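Local coordinates for protein ribulose-bisphosphate carboxylase (Alicyclobacillus acidocaldarius subsp. acidocaldarius, PDB 4NAS) that belongs to the ribulose-bisphosphate carboxylase large-chain family, combining an N-terminal domain with a TIM-barrel catalytic domain, and binds calcium ions in the crystal, at residues 54-59 and 84-89; 223-228 and 255-260; 389-394 and 399-404. All coordinates share one frame; numbering follows the deposited sequence.

How the contacts relate
The three contacts follow one another along the chain without overlapping. Contact 1 lies in the N-terminal domain, at one end of the antiparallel strand pair 59-68 and 73-83, whereas contacts 2 and 3 belong to the TIM-barrel catalytic domain. Contact 2 joins helix 221-233 to the turn after helix 248-256, and contact 3 pairs helices 391-394 and 399-408 near the C-terminus. The centres of contacts 1 and 2 are 31 Å apart, yet their nearest atoms are about 5 Å apart, without touching; contacts 1 and 3, centred 58 Å apart, lie on opposite sides of the chain's centre. The set therefore spans both domains, and contacts 1 and 2 both reach the second subunit.

Contact 1: 54-59 and 84-89; sequences AKHCGR and VANLNG
The contact between His56 and Asn86 is a pair of hydrogen bonds joining two loops at one end of a beta hairpin in the N-terminal domain. Segment 54-59 leads from helix 47-54 into strand 59-68, while 84-89 leaves the antiparallel partner strand 73-83 and heads for helix 91-99. The loops thus flank the end of the hairpin where its first strand starts and its second finishes, and the bonds hold them together just beyond the paired strands.

Both polar atoms of the Asn86 carboxamide bond to His56. Asn86 ND2 donates to His56 O at 3.0 Å with a nearly straight N-H, meeting the carbonyl in its plane, on a lone pair. In the other direction, His56 ND1 donates to Asn86 OD1 at 2.8 Å. Because imidazole and amide planes are only 13° apart, both groups lie almost flat in one layer, with the amide at the edge of the ring, and the paired bonds fix the rotation of the amide. With CG beside the backbone N (chi1 -57°), the Asn86 side chain brings its amide to that ring edge.

The far side of the imidazole belongs to the dimer interface: His56 NE2 is hydrogen-bonded to the hydroxyl of Tyr186 of the second subunit, so the ring is gripped at both nitrogens and links the hairpin loops to the neighbouring chain. Lys55 folds back beside it, bent at chi2 and chi3, and its CE lies 4.0 Å above one face of the imidazole, toward the rim. From there the chain reaches the 3-10 segment 84-86, where Lys55 NZ stands 3.8 Å from Ala85 CB.

Contact 2: 223-228 and 255-260; sequences SLRERA and ARDPDV
Arg225 and Asp257 attract each other without an aimed N-H: Asp257 OD2 sits 3.6 Å from Arg225 NE, a long salt bridge, but well out of the guanidinium plane, so the ion pair rests on charge. The carboxylate and guanidinium planes are 76° apart, and the same oxygen rests against the aliphatic part of the arginine, 3.5 Å from Arg225 CG. A bend at chi3 (57°) turns the head group away from the line of the extended inner chain. The firmer partner of Asp257 OD2 is Arg229, one turn further along helix 221-233.

In the TIM barrel these segments belong to successive beta-alpha units, helix 221-233 packing beside the turn that follows helix 248-256 and leads to strand 264-267. Asp257 also organises that turn: its OD1 accepts from Asp259 N at 3.1 Å, an Asx turn, with the donor above the carboxylate plane, inside a type I beta turn closed by Val260 N to Asp257 O. The turn delivers Val260 to the helix, where both of its methyls face Ala228 CB, CG1 at 3.8 Å and CG2 at 3.9 Å. Both residues also touch Leu239 of strand 238-242.

Contact 3: 389-394 and 399-404; sequences VPLEEA and PALRQA
Leu401 lays its CD2 methyl against the short helix 391-394, where it meets Leu391 and Ala394 together. The side chain owes its reach to two torsions. CG stands anti to the backbone N (chi1 179°), and with CD1 turned back beside CA by a chi2 of 60°, the CD2 branch is left anti to CA and becomes the extended tip of the residue. Leu391 adopts a different conformation. Its CG lies beside the backbone N (chi1 -67°), and it is CD1 that takes the extended branch, so the methyl facing the partner is the bent-back one: Leu391 CD2 meets Leu401 CD2 at 4.0 Å. The two leucines cross at about a right angle.

Ala394, one turn after Leu391, completes the seat, its CB also 4.0 Å from Leu401 CD2. The same methyl lies 3.4 Å from the backbone oxygen Leu391 O, so it presses on the main chain of the helix as well as on its side chains. That helix starts behind Pro390 at the N-cap position, and Pro390 O accepts from Ala394 N at 2.8 Å, closing the turn that brings Leu391 and Ala394 to the same side.

The one-turn helix 391-394 and helix 399-408, joined by a short connection, lie near the C-terminus of the TIM-barrel domain, beside helix 371-386, where Ala394 touches Ala384. Leu401 also rests on Ala395 in that connection. Across the two segments the side chains meet through methyl groups alone, so the fit depends on shape and the burial of apolar surface rather than on directional bonds between the two segments.

Contact 1: 54-59 and 84-89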
ATOM      1  N   ALA B  54     -11.978  12.998  26.745  1.00 48.28           N
ATOM      2  CA  ALA B  54     -12.360  14.003  25.758  1.00 48.78           C
ATOM      3  C   ALA B  54     -11.169  14.495  24.945  1.00 52.24           C
ATOM      4  O   ALA B  54     -11.295  14.768  23.753  1.00 47.90           O
ATOM      5  CB  ALA B  54     -13.062  15.177  26.435  1.00 50.74           C
ATOM      6  N   LYS B  55     -10.013  14.585  25.594  1.00 54.90           N
ATOM      7  CA  LYS B  55      -8.803  15.064  24.939  1.00 47.16           C
ATOM      8  C   LYS B  55      -8.296  14.102  23.863  1.00 43.20           C
ATOM      9  O   LYS B  55      -7.462  14.479  23.047  1.00 37.80           O
ATOM     10  CB  LYS B  55      -7.700  15.355  25.968  1.00 49.01           C
ATOM     11  CG  LYS B  55      -6.654  14.252  26.109  1.00 55.88           C
ATOM     12  CD  LYS B  55      -5.241  14.822  26.105  1.00 58.89           C
ATOM     13  CE  LYS B  55      -4.250  13.857  25.457  1.00 56.03           C
ATOM     14  NZ  LYS B  55      -2.887  14.458  25.332  1.00 52.70           N
ATOM     15  N   HIS B  56      -8.805  12.871  23.864  1.00 42.50           N
ATOM     16  CA  HIS B  56      -8.458  11.888  22.843  1.00 37.82           C
ATOM     17  C   HIS B  56      -9.486  11.875  21.716  1.00 40.25           C
ATOM     18  O   HIS B  56      -9.333  11.147  20.722  1.00 28.40           O
ATOM     19  CB  HIS B  56      -8.346  10.483  23.450  1.00 37.06           C
ATOM     20  CG  HIS B  56      -7.119  10.276  24.281  1.00 29.72           C
ATOM     21  ND1 HIS B  56      -5.912   9.882  23.740  1.00 29.10           N
ATOM     22  CD2 HIS B  56      -6.907  10.416  25.613  1.00 33.11           C
ATOM     23  CE1 HIS B  56      -5.013   9.781  24.703  1.00 35.86           C
ATOM     24  NE2 HIS B  56      -5.591  10.100  25.851  1.00 31.86           N
ATOM     25  N   CYS B  57     -10.542  12.672  21.862  1.00 28.08           N
ATOM     26  CA  CYS B  57     -11.610  12.630  20.869  1.00 35.89           C
ATOM     27  C   CYS B  57     -11.321  13.549  19.685  1.00 32.66           C
ATOM     28  O   CYS B  57     -10.734  14.616  19.848  1.00 33.99           O
ATOM     29  CB  CYS B  57     -12.973  12.963  21.493  1.00 42.56           C
ATOM     30  SG  CYS B  57     -14.360  12.769  20.339  1.00 39.99           S
ATOM     31  N   GLY B  58     -11.752  13.131  18.499  1.00 26.20           N
ATOM     32  CA  GLY B  58     -11.598  13.942  17.302  1.00 29.18           C
ATOM     33  C   GLY B  58     -12.641  15.038  17.204  1.00 34.10           C
ATOM     34  O   GLY B  58     -13.543  15.119  18.047  1.00 30.43           O
ATOM     35  N   ARG B  59     -12.511  15.904  16.199  1.00 24.13           N
ATOM     36  CA  ARG B  59     -13.478  16.987  15.996  1.00 31.68           C
ATOM     37  C   ARG B  59     -13.660  17.305  14.517  1.00 29.31           C
ATOM     38  O   ARG B  59     -12.752  17.094  13.713  1.00 24.25           O
ATOM     39  CB  ARG B  59     -13.071  18.258  16.757  1.00 40.13           C
ATOM     40  CG  ARG B  59     -11.724  18.172  17.445  1.00 43.85           C
ATOM     41  CD  ARG B  59     -11.152  19.529  17.794  1.00 53.38           C
ATOM     42  NE  ARG B  59      -9.783  19.382  18.281  1.00 59.01           N
ATOM     43  CZ  ARG B  59      -8.698  19.766  17.615  1.00 62.70           C
ATOM     44  NH1 ARG B  59      -7.498  19.575  18.145  1.00 69.10           N
ATOM     45  NH2 ARG B  59      -8.808  20.353  16.430  1.00 60.92           N
ATOM     46  N   VAL B  84      -3.073  14.014  18.004  1.00 27.41           N
ATOM     47  CA  VAL B  84      -1.823  13.309  17.713  1.00 30.71           C
ATOM     48  C   VAL B  84      -1.499  12.266  18.785  1.00 31.34           C
ATOM     49  O   VAL B  84      -0.755  11.311  18.546  1.00 30.72           O
ATOM     50  CB  VAL B  84      -0.663  14.327  17.575  1.00 40.00           C
ATOM     51  CG1 VAL B  84       0.704  13.635  17.475  1.00 41.13           C
ATOM     52  CG2 VAL B  84      -0.910  15.194  16.366  1.00 37.29           C
ATOM     53  N   ALA B  85      -2.095  12.436  19.961  1.00 26.20           N
ATOM     54  CA  ALA B  85      -1.849  11.536  21.068  1.00 28.32           C
ATOM     55  C   ALA B  85      -2.341  10.126  20.811  1.00 31.04           C
ATOM     56  O   ALA B  85      -1.975   9.216  21.546  1.00 30.59           O
ATOM     57  CB  ALA B  85      -2.470  12.081  22.346  1.00 27.65           C
ATOM     58  N   ASN B  86      -3.172   9.935  19.785  1.00 24.34           N
ATOM     59  CA  ASN B  86      -3.646   8.592  19.461  1.00 26.32           C
ATOM     60  C   ASN B  86      -2.742   7.845  18.487  1.00 25.59           C
ATOM     61  O   ASN B  86      -2.961   6.656  18.217  1.00 26.53           O
ATOM     62  CB  ASN B  86      -5.068   8.625  18.893  1.00 25.08           C
ATOM     63  CG  ASN B  86      -6.029   9.275  19.825  1.00 31.58           C
ATOM     64  OD1 ASN B  86      -5.786   9.331  21.034  1.00 34.67           O
ATOM     65  ND2 ASN B  86      -7.122   9.792  19.284  1.00 36.19           N
ATOM     66  N   LEU B  87      -1.742   8.546  17.957  1.00 22.99           N
ATOM     67  CA  LEU B  87      -0.816   7.945  16.999  1.00 27.59           C
ATOM     68  C   LEU B  87       0.409   7.439  17.764  1.00 32.04           C
ATOM     69  O   LEU B  87       0.536   7.656  18.978  1.00 31.52           O
ATOM     70  CB  LEU B  87      -0.438   8.940  15.879  1.00 21.77           C
ATOM     71  CG  LEU B  87      -1.622   9.524  15.090  1.00 26.97           C
ATOM     72  CD1 LEU B  87      -1.175  10.439  13.948  1.00 27.26           C
ATOM     73  CD2 LEU B  87      -2.527   8.427  14.546  1.00 22.35           C
ATOM     74  N   ASN B  88       1.303   6.753  17.061  1.00 25.75           N
ATOM     75  CA  ASN B  88       2.463   6.138  17.705  1.00 27.73           C
ATOM     76  C   ASN B  88       3.728   6.362  16.895  1.00 29.57           C
ATOM     77  O   ASN B  88       4.678   5.612  17.037  1.00 32.71           O
ATOM     78  CB  ASN B  88       2.243   4.624  17.929  1.00 26.35           C
ATOM     79  CG  ASN B  88       2.227   3.820  16.614  1.00 30.42           C
ATOM     80  OD1 ASN B  88       2.393   4.387  15.531  1.00 33.37           O
ATOM     81  ND2 ASN B  88       2.042   2.502  16.711  1.00 21.69           N
ATOM     82  N   GLY B  89       3.701   7.344  15.995  1.00 27.18           N
ATOM     83  CA  GLY B  89       4.879   7.712  15.218  1.00 26.78           C
ATOM     84  C   GLY B  89       5.203   6.874  13.981  1.00 24.58           C
ATOM     85  O   GLY B  89       6.345   6.885  13.499  1.00 28.04           O
TER

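Contact 2: 223-228 and 255-260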
ATOM      1  N   SER B 223      15.422  -9.034   5.712  1.00 25.45           N
ATOM      2  CA  SER B 223      16.849  -8.954   5.415  1.00 33.97           C
ATOM      3  C   SER B 223      17.143  -7.691   4.602  1.00 32.30           C
ATOM      4  O   SER B 223      18.275  -7.439   4.205  1.00 27.19           O
ATOM      5  CB  SER B 223      17.326 -10.216   4.697  1.00 33.51           C
ATOM      6  OG  SER B 223      16.803 -10.291   3.384  1.00 39.32           O
ATOM      7  N   LEU B 224      16.107  -6.884   4.401  1.00 31.11           N
ATOM      8  CA  LEU B 224      16.209  -5.663   3.609  1.00 33.67           C
ATOM      9  C   LEU B 224      17.204  -4.640   4.174  1.00 27.07           C
ATOM     10  O   LEU B 224      17.997  -4.056   3.436  1.00 29.48           O
ATOM     11  CB  LEU B 224      14.829  -5.020   3.463  1.00 26.76           C
ATOM     12  CG  LEU B 224      14.619  -4.155   2.224  1.00 30.13           C
ATOM     13  CD1 LEU B 224      14.866  -4.963   0.968  1.00 20.76           C
ATOM     14  CD2 LEU B 224      13.204  -3.589   2.220  1.00 26.26           C
ATOM     15  N   ARG B 225      17.163  -4.420   5.478  1.00 26.14           N
ATOM     16  CA  ARG B 225      18.021  -3.404   6.077  1.00 28.47           C
ATOM     17  C   ARG B 225      19.492  -3.859   6.047  1.00 29.90           C
ATOM     18  O   ARG B 225      20.408  -3.071   5.746  1.00 27.07           O
ATOM     19  CB  ARG B 225      17.533  -3.042   7.491  1.00 31.85           C
ATOM     20  CG  ARG B 225      17.762  -1.578   7.886  1.00 34.69           C
ATOM     21  CD  ARG B 225      16.962  -1.186   9.126  1.00 43.46           C
ATOM     22  NE  ARG B 225      17.286  -2.051  10.260  1.00 48.79           N
ATOM     23  CZ  ARG B 225      16.880  -1.849  11.509  1.00 49.33           C
ATOM     24  NH1 ARG B 225      16.129  -0.801  11.808  1.00 54.35           N
ATOM     25  NH2 ARG B 225      17.228  -2.704  12.459  1.00 49.69           N
ATOM     26  N   GLU B 226      19.726  -5.135   6.321  1.00 30.70           N
ATOM     27  CA  GLU B 226      21.078  -5.678   6.194  1.00 28.16           C
ATOM     28  C   GLU B 226      21.575  -5.606   4.742  1.00 30.88           C
ATOM     29  O   GLU B 226      22.725  -5.256   4.494  1.00 29.90           O
ATOM     30  CB  GLU B 226      21.143  -7.118   6.709  1.00 37.78           C
ATOM     31  CG  GLU B 226      22.555  -7.734   6.666  1.00 40.50           C
ATOM     32  CD  GLU B 226      23.567  -6.986   7.544  1.00 49.98           C
ATOM     33  OE1 GLU B 226      23.154  -6.388   8.564  1.00 52.84           O
ATOM     34  OE2 GLU B 226      24.780  -6.996   7.216  1.00 50.90           O
ATOM     35  N   ARG B 227      20.712  -5.911   3.775  1.00 29.55           N
ATOM     36  CA  ARG B 227      21.128  -5.805   2.382  1.00 28.30           C
ATOM     37  C   ARG B 227      21.447  -4.354   1.997  1.00 24.91           C
ATOM     38  O   ARG B 227      22.424  -4.095   1.299  1.00 28.53           O
ATOM     39  CB  ARG B 227      20.103  -6.412   1.409  1.00 24.77           C
ATOM     40  CG  ARG B 227      20.650  -6.455  -0.031  1.00 27.50           C
ATOM     41  CD  ARG B 227      19.791  -7.250  -1.020  1.00 27.05           C
ATOM     42  NE  ARG B 227      20.600  -8.171  -1.837  1.00 24.66           N
ATOM     43  CZ  ARG B 227      20.076  -9.089  -2.643  1.00 26.03           C
ATOM     44  NH1 ARG B 227      18.756  -9.194  -2.754  1.00 29.67           N
ATOM     45  NH2 ARG B 227      20.856  -9.883  -3.353  1.00 32.37           N
ATOM     46  N   ALA B 228      20.623  -3.417   2.456  1.00 22.70           N
ATOM     47  CA  ALA B 228      20.849  -1.995   2.193  1.00 22.74           C
ATOM     48  C   ALA B 228      22.224  -1.570   2.723  1.00 21.66           C
ATOM     49  O   ALA B 228      22.947  -0.770   2.096  1.00 21.78           O
ATOM     50  CB  ALA B 228      19.765  -1.168   2.862  1.00 21.81           C
ATOM     51  N   ALA B 255      15.885   4.794   6.038  1.00 22.53           N
ATOM     52  CA  ALA B 255      16.286   6.186   6.055  1.00 23.35           C
ATOM     53  C   ALA B 255      16.795   6.583   7.455  1.00 28.38           C
ATOM     54  O   ALA B 255      17.635   7.472   7.609  1.00 27.46           O
ATOM     55  CB  ALA B 255      15.101   7.056   5.602  1.00 21.98           C
ATOM     56  N   ARG B 256      16.321   5.890   8.477  1.00 21.42           N
ATOM     57  CA  ARG B 256      16.753   6.217   9.834  1.00 29.08           C
ATOM     58  C   ARG B 256      18.093   5.586  10.213  1.00 28.79           C
ATOM     59  O   ARG B 256      18.831   6.130  11.032  1.00 32.20           O
ATOM     60  CB  ARG B 256      15.689   5.830  10.859  1.00 32.55           C
ATOM     61  CG  ARG B 256      15.876   6.536  12.205  1.00 32.56           C
ATOM     62  CD  ARG B 256      14.871   6.064  13.247  1.00 37.30           C
ATOM     63  NE  ARG B 256      13.479   6.117  12.806  1.00 38.48           N
ATOM     64  CZ  ARG B 256      12.688   7.178  12.930  1.00 42.15           C
ATOM     65  NH1 ARG B 256      13.146   8.299  13.467  1.00 41.07           N
ATOM     66  NH2 ARG B 256      11.434   7.118  12.507  1.00 43.87           N
ATOM     67  N   ASP B 257      18.412   4.446   9.610  1.00 30.53           N
ATOM     68  CA  ASP B 257      19.603   3.671   9.975  1.00 25.10           C
ATOM     69  C   ASP B 257      20.920   4.332   9.485  1.00 31.00           C
ATOM     70  O   ASP B 257      21.147   4.444   8.278  1.00 31.08           O
ATOM     71  CB  ASP B 257      19.448   2.271   9.373  1.00 29.44           C
ATOM     72  CG  ASP B 257      20.438   1.269   9.924  1.00 34.85           C
ATOM     73  OD1 ASP B 257      21.476   1.668  10.497  1.00 33.82           O
ATOM     74  OD2 ASP B 257      20.164   0.063   9.763  1.00 41.97           O
ATOM     75  N   PRO B 258      21.792   4.744  10.421  1.00 29.40           N
ATOM     76  CA  PRO B 258      23.064   5.397  10.088  1.00 30.22           C
ATOM     77  C   PRO B 258      23.939   4.527   9.193  1.00 34.04           C
ATOM     78  O   PRO B 258      24.637   5.047   8.313  1.00 36.81           O
ATOM     79  CB  PRO B 258      23.727   5.566  11.455  1.00 38.70           C
ATOM     80  CG  PRO B 258      22.585   5.652  12.409  1.00 35.32           C
ATOM     81  CD  PRO B 258      21.587   4.667  11.877  1.00 33.78           C
ATOM     82  N   ASP B 259      23.881   3.213   9.399  1.00 31.89           N
ATOM     83  CA  ASP B 259      24.670   2.277   8.593  1.00 39.47           C
ATOM     84  C   ASP B 259      24.181   2.131   7.150  1.00 35.22           C
ATOM     85  O   ASP B 259      24.929   1.647   6.294  1.00 35.41           O
ATOM     86  CB  ASP B 259      24.759   0.903   9.264  1.00 40.16           C
ATOM     87  CG  ASP B 259      25.607   0.924  10.529  1.00 41.79           C
ATOM     88  OD1 ASP B 259      26.478   1.812  10.659  1.00 36.96           O
ATOM     89  OD2 ASP B 259      25.398   0.045  11.392  1.00 45.29           O
ATOM     90  N   VAL B 260      22.937   2.522   6.878  1.00 29.51           N
ATOM     91  CA  VAL B 260      22.463   2.627   5.496  1.00 34.65           C
ATOM     92  C   VAL B 260      22.920   3.984   4.977  1.00 34.11           C
ATOM     93  O   VAL B 260      22.157   4.956   4.894  1.00 26.84           O
ATOM     94  CB  VAL B 260      20.935   2.417   5.351  1.00 30.90           C
ATOM     95  CG1 VAL B 260      20.526   2.456   3.887  1.00 27.71           C
ATOM     96  CG2 VAL B 260      20.545   1.078   5.941  1.00 28.36           C
TER

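Contact 3: 389-394 and 399-404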
ATOM      1  N   VAL B 389      22.725  30.926 -24.189  1.00 55.77           N
ATOM      2  CA  VAL B 389      22.732  30.608 -25.608  1.00 48.14           C
ATOM      3  C   VAL B 389      21.504  29.801 -25.989  1.00 45.58           C
ATOM      4  O   VAL B 389      21.172  28.829 -25.315  1.00 44.88           O
ATOM      5  CB  VAL B 389      23.967  29.769 -25.956  1.00 44.35           C
ATOM      6  CG1 VAL B 389      24.133  29.670 -27.468  1.00 46.73           C
ATOM      7  CG2 VAL B 389      25.205  30.373 -25.312  1.00 42.54           C
ATOM      8  N   PRO B 390      20.820  30.200 -27.073  1.00 55.00           N
ATOM      9  CA  PRO B 390      19.714  29.379 -27.572  1.00 55.22           C
ATOM     10  C   PRO B 390      20.240  28.007 -27.969  1.00 49.94           C
ATOM     11  O   PRO B 390      21.339  27.919 -28.511  1.00 49.58           O
ATOM     12  CB  PRO B 390      19.241  30.141 -28.815  1.00 56.95           C
ATOM     13  CG  PRO B 390      19.695  31.545 -28.606  1.00 57.32           C
ATOM     14  CD  PRO B 390      20.996  31.432 -27.862  1.00 56.54           C
ATOM     15  N   LEU B 391      19.473  26.960 -27.674  1.00 45.27           N
ATOM     16  CA  LEU B 391      19.831  25.589 -28.024  1.00 37.82           C
ATOM     17  C   LEU B 391      20.215  25.462 -29.499  1.00 43.32           C
ATOM     18  O   LEU B 391      21.256  24.896 -29.840  1.00 37.86           O
ATOM     19  CB  LEU B 391      18.659  24.651 -27.711  1.00 36.79           C
ATOM     20  CG  LEU B 391      18.335  24.494 -26.226  1.00 41.15           C
ATOM     21  CD1 LEU B 391      17.234  23.476 -25.999  1.00 37.11           C
ATOM     22  CD2 LEU B 391      19.582  24.090 -25.463  1.00 37.30           C
ATOM     23  N   GLU B 392      19.367  26.010 -30.360  1.00 47.73           N
ATOM     24  CA  GLU B 392      19.566  25.938 -31.796  1.00 50.03           C
ATOM     25  C   GLU B 392      20.898  26.584 -32.168  1.00 52.71           C
ATOM     26  O   GLU B 392      21.599  26.130 -33.081  1.00 50.77           O
ATOM     27  CB  GLU B 392      18.403  26.629 -32.505  1.00 56.53           C
ATOM     28  CG  GLU B 392      18.475  26.587 -34.018  1.00 70.57           C
ATOM     29  CD  GLU B 392      17.505  27.556 -34.680  1.00 79.05           C
ATOM     30  OE1 GLU B 392      16.494  27.927 -34.041  1.00 82.32           O
ATOM     31  OE2 GLU B 392      17.762  27.952 -35.836  1.00 81.43           O
ATOM     32  N   GLU B 393      21.246  27.642 -31.443  1.00 51.34           N
ATOM     33  CA  GLU B 393      22.522  28.321 -31.642  1.00 57.82           C
ATOM     34  C   GLU B 393      23.689  27.476 -31.120  1.00 51.48           C
ATOM     35  O   GLU B 393      24.674  27.271 -31.832  1.00 57.76           O
ATOM     36  CB  GLU B 393      22.497  29.705 -30.978  1.00 65.57           C
ATOM     37  CG  GLU B 393      23.723  30.565 -31.232  1.00 74.85           C
ATOM     38  CD  GLU B 393      23.501  32.015 -30.822  1.00 81.71           C
ATOM     39  OE1 GLU B 393      24.326  32.553 -30.051  1.00 79.87           O
ATOM     40  OE2 GLU B 393      22.500  32.615 -31.273  1.00 85.80           O
ATOM     41  N   ALA B 394      23.565  26.993 -29.882  1.00 45.29           N
ATOM     42  CA  ALA B 394      24.582  26.137 -29.271  1.00 46.62           C
ATOM     43  C   ALA B 394      24.839  24.893 -30.121  1.00 47.90           C
ATOM     44  O   ALA B 394      25.973  24.422 -30.231  1.00 48.58           O
ATOM     45  CB  ALA B 394      24.168  25.730 -27.836  1.00 37.50           C
ATOM     46  N   PRO B 399      27.270  18.493 -32.039  1.00 52.75           N
ATOM     47  CA  PRO B 399      26.483  17.524 -32.812  1.00 53.88           C
ATOM     48  C   PRO B 399      25.496  16.713 -31.961  1.00 35.27           C
ATOM     49  O   PRO B 399      24.454  16.326 -32.483  1.00 41.15           O
ATOM     50  CB  PRO B 399      27.552  16.618 -33.437  1.00 48.66           C
ATOM     51  CG  PRO B 399      28.740  16.776 -32.557  1.00 49.80           C
ATOM     52  CD  PRO B 399      28.712  18.198 -32.103  1.00 49.26           C
ATOM     53  N   ALA B 400      25.806  16.465 -30.694  1.00 38.95           N
ATOM     54  CA  ALA B 400      24.879  15.703 -29.839  1.00 31.26           C
ATOM     55  C   ALA B 400      23.546  16.428 -29.696  1.00 41.00           C
ATOM     56  O   ALA B 400      22.488  15.881 -30.024  1.00 36.19           O
ATOM     57  CB  ALA B 400      25.501  15.426 -28.479  1.00 48.34           C
ATOM     58  N   LEU B 401      23.605  17.666 -29.214  1.00 47.10           N
ATOM     59  CA  LEU B 401      22.419  18.503 -29.087  1.00 30.64           C
ATOM     60  C   LEU B 401      21.698  18.630 -30.422  1.00 34.82           C
ATOM     61  O   LEU B 401      20.472  18.594 -30.485  1.00 32.01           O
ATOM     62  CB  LEU B 401      22.797  19.893 -28.574  1.00 31.24           C
ATOM     63  CG  LEU B 401      21.645  20.891 -28.404  1.00 31.43           C
ATOM     64  CD1 LEU B 401      20.610  20.362 -27.397  1.00 29.34           C
ATOM     65  CD2 LEU B 401      22.158  22.252 -27.983  1.00 32.45           C
ATOM     66  N   ARG B 402      22.480  18.787 -31.491  1.00 42.69           N
ATOM     67  CA  ARG B 402      21.950  18.897 -32.842  1.00 39.50           C
ATOM     68  C   ARG B 402      21.032  17.716 -33.190  1.00 40.27           C
ATOM     69  O   ARG B 402      19.891  17.905 -33.607  1.00 36.45           O
ATOM     70  CB  ARG B 402      23.123  18.965 -33.822  1.00 49.56           C
ATOM     71  CG  ARG B 402      22.769  18.932 -35.284  1.00 54.55           C
ATOM     72  CD  ARG B 402      24.037  18.684 -36.099  1.00 62.31           C
ATOM     73  NE  ARG B 402      24.255  17.264 -36.389  1.00 67.43           N
ATOM     74  CZ  ARG B 402      25.443  16.726 -36.673  1.00 65.10           C
ATOM     75  NH1 ARG B 402      25.545  15.428 -36.941  1.00 61.35           N
ATOM     76  NH2 ARG B 402      26.533  17.483 -36.680  1.00 60.11           N
ATOM     77  N   GLN B 403      21.538  16.499 -33.022  1.00 45.07           N
ATOM     78  CA  GLN B 403      20.747  15.301 -33.283  1.00 44.65           C
ATOM     79  C   GLN B 403      19.502  15.228 -32.394  1.00 42.84           C
ATOM     80  O   GLN B 403      18.417  14.845 -32.851  1.00 40.39           O
ATOM     81  CB  GLN B 403      21.607  14.046 -33.114  1.00 43.48           C
ATOM     82  CG  GLN B 403      22.659  13.894 -34.209  1.00 42.34           C
ATOM     83  CD  GLN B 403      23.503  12.641 -34.066  1.00 44.55           C
ATOM     84  OE1 GLN B 403      24.335  12.537 -33.166  1.00 34.63           O
ATOM     85  NE2 GLN B 403      23.305  11.682 -34.980  1.00 52.49           N
ATOM     86  N   ALA B 404      19.663  15.608 -31.130  1.00 34.85           N
ATOM     87  CA  ALA B 404      18.566  15.564 -30.168  1.00 34.82           C
ATOM     88  C   ALA B 404      17.495  16.556 -30.549  1.00 38.59           C
ATOM     89  O   ALA B 404      16.317  16.255 -30.453  1.00 39.42           O
ATOM     90  CB  ALA B 404      19.068  15.859 -28.765  1.00 29.52           C
TER